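Local coordinates for protein xylosidase (Xanthomonas axonopodis pv. citri, PDB 6XN2) that probably hydrolyses xylo-oligosaccharides as a family 43 glycoside hydrolase, and binds xylose units in a pocket of its five-bladed beta-propeller catalytic domain, at residues A[261-265]-A[266-270]; A[272-276]-A[277-281]. All coordinates share one frame; numbering follows the deposited sequence.

Interaction 1: residues A[261-265]-A[266-270]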
loop_
_atom_site.group_PDB
_atom_site.type_symbol
_atom_site.label_atom_id
_atom_site.label_comp_id
_atom_site.label_asym_id
_atom_site.label_seq_id
_atom_site.Cartn_x
_atom_site.Cartn_y
_atom_site.Cartn_z
ATOM N N VAL A 261 3.141 -5.039 5.376
ATOM C CA VAL A 261 3.528 -5.918 6.471
ATOM C C VAL A 261 4.363 -5.149 7.481
ATOM O O VAL A 261 5.278 -4.415 7.113
ATOM C CB VAL A 261 4.311 -7.158 5.976
ATOM C CG1 VAL A 261 4.748 -8.034 7.151
ATOM C CG2 VAL A 261 3.454 -7.980 5.016
ATOM N N HIS A 262 4.031 -5.294 8.757
ATOM C CA HIS A 262 4.884 -4.746 9.798
ATOM C C HIS A 262 5.124 -5.795 10.887
ATOM O O HIS A 262 4.352 -6.753 11.041
ATOM C CB HIS A 262 4.287 -3.448 10.379
ATOM C CG HIS A 262 3.139 -3.658 11.318
ATOM N ND1 HIS A 262 1.826 -3.701 10.898
ATOM C CD2 HIS A 262 3.108 -3.802 12.665
ATOM C CE1 HIS A 262 1.038 -3.881 11.945
ATOM N NE2 HIS A 262 1.791 -3.950 13.028
ATOM N N GLN A 263 6.194 -5.610 11.632
ATOM C CA GLN A 263 6.542 -6.498 12.696
ATOM C C GLN A 263 6.233 -5.892 14.047
ATOM O O GLN A 263 6.516 -4.773 14.291
ATOM C CB GLN A 263 8.028 -6.846 12.651
ATOM C CG GLN A 263 8.420 -7.821 11.584
ATOM C CD GLN A 263 9.875 -8.198 11.641
ATOM O OE1 GLN A 263 10.699 -7.490 11.194
ATOM N NE2 GLN A 263 10.162 -9.332 12.203
ATOM N N HIS A 264 5.676 -6.699 14.919
ATOM C CA HIS A 264 5.363 -6.282 16.241
ATOM C C HIS A 264 5.201 -7.486 17.108
ATOM O O HIS A 264 4.586 -8.437 16.711
ATOM C CB HIS A 264 4.077 -5.494 16.251
ATOM C CG HIS A 264 3.587 -5.184 17.613
ATOM N ND1 HIS A 264 4.171 -4.232 18.400
ATOM C CD2 HIS A 264 2.614 -5.741 18.350
ATOM C CE1 HIS A 264 3.549 -4.184 19.551
ATOM N NE2 HIS A 264 2.601 -5.091 19.548
ATOM N N ALA A 265 5.799 -7.445 18.286
ATOM C CA ALA A 265 5.694 -8.502 19.251
ATOM C C ALA A 265 5.980 -9.891 18.741
ATOM O O ALA A 265 5.306 -10.815 19.093
ATOM C CB ALA A 265 4.339 -8.462 19.914
ATOM N N GLY A 266 6.995 -10.031 17.923
ATOM C CA GLY A 266 7.380 -11.318 17.420
ATOM C C GLY A 266 6.486 -11.939 16.394
ATOM O O GLY A 266 6.589 -13.091 16.147
ATOM N N ARG A 267 5.595 -11.143 15.841
ATOM C CA ARG A 267 4.691 -11.665 14.808
ATOM C C ARG A 267 4.708 -10.719 13.620
ATOM O O ARG A 267 5.118 -9.584 13.766
ATOM C CB ARG A 267 3.281 -11.769 15.373
ATOM C CG ARG A 267 3.021 -13.082 16.083
ATOM C CD ARG A 267 1.771 -13.732 15.552
ATOM N NE ARG A 267 1.862 -15.113 15.961
ATOM C CZ ARG A 267 1.183 -16.107 15.426
ATOM N NH1 ARG A 267 0.316 -15.888 14.453
ATOM N NH2 ARG A 267 1.358 -17.327 15.890
ATOM N N TYR A 268 4.349 -11.255 12.469
ATOM C CA TYR A 268 4.202 -10.458 11.260
ATOM C C TYR A 268 2.738 -10.116 11.068
ATOM O O TYR A 268 1.877 -10.984 11.188
ATOM C CB TYR A 268 4.740 -11.208 10.043
ATOM C CG TYR A 268 6.233 -11.439 10.110
ATOM C CD1 TYR A 268 6.753 -12.565 10.731
ATOM C CD2 TYR A 268 7.122 -10.519 9.563
ATOM C CE1 TYR A 268 8.126 -12.772 10.807
ATOM C CE2 TYR A 268 8.496 -10.722 9.626
ATOM C CZ TYR A 268 8.988 -11.851 10.249
ATOM O OH TYR A 268 10.351 -12.047 10.315
ATOM N N TYR A 269 2.461 -8.849 10.786
ATOM C CA TYR A 269 1.103 -8.387 10.547
ATOM C C TYR A 269 0.943 -8.035 9.079
ATOM O O TYR A 269 1.562 -7.088 8.605
ATOM C CB TYR A 269 0.775 -7.154 11.401
ATOM C CG TYR A 269 0.641 -7.397 12.888
ATOM C CD1 TYR A 269 1.754 -7.671 13.674
ATOM C CD2 TYR A 269 -0.597 -7.307 13.515
ATOM C CE1 TYR A 269 1.634 -7.882 15.040
ATOM C CE2 TYR A 269 -0.728 -7.513 14.878
ATOM C CZ TYR A 269 0.388 -7.801 15.636
ATOM O OH TYR A 269 0.265 -8.008 16.993
ATOM N N LEU A 270 0.144 -8.813 8.358
ATOM C CA LEU A 270 -0.203 -8.484 6.983
ATOM C C LEU A 270 -1.514 -7.722 6.973
ATOM O O LEU A 270 -2.517 -8.231 7.455
ATOM C CB LEU A 270 -0.335 -9.750 6.128
ATOM C CG LEU A 270 -0.951 -9.523 4.749
ATOM C CD1 LEU A 270 0.026 -8.721 3.898
ATOM C CD2 LEU A 270 -1.297 -10.845 4.086
HETATM O O HOH W 1 0.646 -4.486 8.474
HETATM O O HOH W 2 8.179 -10.123 13.931
#

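Interaction 2: residues A[272-276]-A[277-281]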
loop_
_atom_site.group_PDB
_atom_site.type_symbol
_atom_site.label_atom_id
_atom_site.label_comp_id
_atom_site.label_asym_id
_atom_site.label_seq_id
_atom_site.Cartn_x
_atom_site.Cartn_y
_atom_site.Cartn_z
ATOM N N TYR A 272 -4.206 -5.162 4.466
ATOM C CA TYR A 272 -4.570 -4.934 3.104
ATOM C C TYR A 272 -5.975 -4.409 2.895
ATOM O O TYR A 272 -6.776 -4.470 3.752
ATOM C CB TYR A 272 -4.533 -6.285 2.395
ATOM C CG TYR A 272 -5.366 -7.339 3.053
ATOM C CD1 TYR A 272 -6.684 -7.509 2.722
ATOM C CD2 TYR A 272 -4.847 -8.145 3.993
ATOM C CE1 TYR A 272 -7.450 -8.446 3.313
ATOM C CE2 TYR A 272 -5.604 -9.095 4.596
ATOM C CZ TYR A 272 -6.918 -9.243 4.247
ATOM O OH TYR A 272 -7.666 -10.179 4.837
ATOM N N SER A 273 -6.254 -3.953 1.701
ATOM C CA SER A 273 -7.549 -3.451 1.352
ATOM C C SER A 273 -8.421 -4.578 0.830
ATOM O O SER A 273 -7.933 -5.451 0.206
ATOM C CB SER A 273 -7.396 -2.404 0.300
ATOM O OG SER A 273 -8.585 -2.161 -0.367
ATOM N N THR A 274 -9.700 -4.535 1.127
ATOM C CA THR A 274 -10.644 -5.526 0.658
ATOM C C THR A 274 -11.416 -5.060 -0.549
ATOM O O THR A 274 -12.296 -5.700 -1.023
ATOM C CB THR A 274 -11.639 -5.945 1.708
ATOM O OG1 THR A 274 -12.420 -4.832 2.070
ATOM C CG2 THR A 274 -10.955 -6.518 2.888
ATOM N N GLY A 275 -11.052 -3.918 -1.038
ATOM C CA GLY A 275 -11.640 -3.392 -2.257
ATOM C C GLY A 275 -13.119 -3.050 -2.203
ATOM O O GLY A 275 -13.496 -1.965 -1.739
ATOM N N ASP A 276 -13.942 -3.967 -2.683
ATOM C CA ASP A 276 -15.369 -3.722 -2.763
ATOM C C ASP A 276 -16.137 -3.681 -1.478
ATOM O O ASP A 276 -17.293 -3.355 -1.488
ATOM C CB ASP A 276 -16.065 -4.595 -3.800
ATOM C CG ASP A 276 -15.995 -6.061 -3.492
ATOM O OD1 ASP A 276 -15.115 -6.474 -2.765
ATOM O OD2 ASP A 276 -16.831 -6.773 -4.010
ATOM N N THR A 277 -15.489 -4.036 -0.383
ATOM C CA THR A 277 -16.082 -3.945 0.913
ATOM C C THR A 277 -15.410 -2.845 1.725
ATOM O O THR A 277 -15.675 -2.664 2.855
ATOM C CB THR A 277 -16.139 -5.254 1.657
ATOM O OG1 THR A 277 -14.849 -5.809 1.725
ATOM C CG2 THR A 277 -17.058 -6.183 0.948
ATOM N N HIS A 278 -14.501 -2.163 1.088
ATOM C CA HIS A 278 -13.881 -0.986 1.627
ATOM C C HIS A 278 -13.179 -0.939 2.942
ATOM O O HIS A 278 -13.144 0.087 3.537
ATOM C CB HIS A 278 -14.873 0.164 1.532
ATOM C CG HIS A 278 -15.517 0.272 0.201
ATOM N ND1 HIS A 278 -15.059 1.092 -0.793
ATOM C CD2 HIS A 278 -16.565 -0.385 -0.317
ATOM C CE1 HIS A 278 -15.827 0.957 -1.847
ATOM N NE2 HIS A 278 -16.740 0.067 -1.583
ATOM N N ARG A 279 -12.585 -2.030 3.368
ATOM C CA ARG A 279 -11.840 -2.005 4.579
ATOM C C ARG A 279 -10.402 -2.347 4.459
ATOM O O ARG A 279 -9.991 -2.907 3.517
ATOM C CB ARG A 279 -12.354 -3.002 5.569
ATOM C CG ARG A 279 -13.757 -3.451 5.385
ATOM C CD ARG A 279 -13.834 -4.837 5.954
ATOM N NE ARG A 279 -15.089 -5.429 5.690
ATOM C CZ ARG A 279 -15.545 -6.509 6.273
ATOM N NH1 ARG A 279 -14.835 -7.149 7.166
ATOM N NH2 ARG A 279 -16.742 -6.941 5.942
ATOM N N ILE A 280 -9.666 -1.962 5.475
ATOM C CA ILE A 280 -8.326 -2.392 5.597
ATOM C C ILE A 280 -8.452 -3.481 6.637
ATOM O O ILE A 280 -8.897 -3.246 7.705
ATOM C CB ILE A 280 -7.335 -1.359 6.102
ATOM C CG1 ILE A 280 -7.294 -0.160 5.194
ATOM C CG2 ILE A 280 -5.967 -1.974 6.115
ATOM C CD1 ILE A 280 -6.893 -0.468 3.800
ATOM N N CYS A 281 -8.120 -4.694 6.268
ATOM C CA CYS A 281 -8.150 -5.822 7.176
ATOM C C CYS A 281 -6.743 -6.262 7.527
ATOM O O CYS A 281 -5.860 -5.862 6.916
ATOM C CB CYS A 281 -8.862 -6.978 6.530
ATOM S SG CYS A 281 -10.636 -6.784 6.451
#

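Interaction 1: residues A[261-265]-A[266-270]
His262 and Tyr269 pair across a tight antiparallel hairpin closed by a type I' turn from His264 to Arg267, an example of how a two-residue turn sets the register of the strands it joins. The backbone ladder comes first. His262 and Tyr269 exchange two hydrogen bonds, the shorter from Tyr269 N to His262 O at 2.8 Å, and His264 and Arg267 form the next hydrogen-bonded pair. Arg267 N reaches His264 O at 3.0 Å. Ala265 and Gly266, at the turn's corners, both have positive phi.

Aromatic contacts occupy the face bearing His262, His264 and Tyr269. With chi1 of 76°, the His262 imidazole sits between its own backbone N and carbonyl carbon and leans over the partner strand, where Tyr269 CB makes a CH-pi contact 3.7 Å from the ring centroid. The two rings are nearly parallel (13°) but slid apart. Tyr269 OH meets the edge of the His264 ring near CD2; this hydroxyl is hydrogen-bonded to Gly348 O, while His262 NE2 is hydrogen-bonded to NE2 of His344, which also stacks on His264.

On the other face, apolar and amide contacts prevail. Val261 CG2 touches Leu270 CD1, and the extended Gln263 runs alongside Tyr268 with amide and ring planes 4° apart. Gln263 OE1 is hydrogen-bonded to Asp177 N, and Tyr268 OH to Asp176 OD2.

Two waters add polar bridges: one molecule links His262 ND1 to Tyr269 O, and a second accepts from Gln263 NE2 at 2.7 Å while donating weakly to Arg267 O.

Interaction 2: residues A[272-276]-A[277-281]
Thr274 and Thr277 both place OG1 between the backbone N and the carbonyl carbon, with chi1 of 63° and 55°, and this turns the two hydroxyls onto each other although the side chains cross at about a right angle. Thr274 OG1 donates to Thr277 OG1 over 2.6 Å and accepts from Arg279 N at 3.1 Å in a fairly straight bond (165°). Thr277 OG1 is also hydrogen-bonded to His251 O, so the pair ties the loop to residues outside it. Thr274 also uses its backbone, with N hydrogen-bonded to Arg279 O, and its CG2 lies 3.6 Å from Cys281 SG.

These bonds lie in the loop of a beta hairpin, in which strand 267-273 turns back into strand 280-285. Ser273 OG accepts from Gly275 N, an ST turn that starts the bend. Gly275 O then accepts from His278 N at 3.0 Å, and the same oxygen stands over the centre of the His278 ring, 3.5 Å from its plane. That ring is fixed from elsewhere by Trp305 O on ND1 and by stacking on Trp364.

Where strand 267-273 ends and strand 280-285 begins, Tyr272 and Cys281 exchange two backbone hydrogen bonds. Cys281 O lies over one face of the Tyr272 ring, offset toward the rim, and Cys281 CB is 3.8 Å from Tyr272 CZ; the phenol hydroxyl is hydrogen-bonded to Arg253 O.

Both contacts are consecutive hairpins of one sheet and share strand 267-273: interaction 1 pairs its first half with strand 257-264, interaction 2 pairs its far end with strand 280-285. Their centres lie 19 Å apart, at opposite ends of that strand. Interaction 1 runs from an exposed turn to buried strand residues, and its regular ladder of four pairs is supplemented by aromatic rings and waters. Interaction 2 is largely buried, has two bridged pairs, and its longer loop is held by threonine and serine hydroxyls in addition to backbone bonds. There the side chain of Ser273 is about 7 Å, between nearest atoms, from a bound xylose.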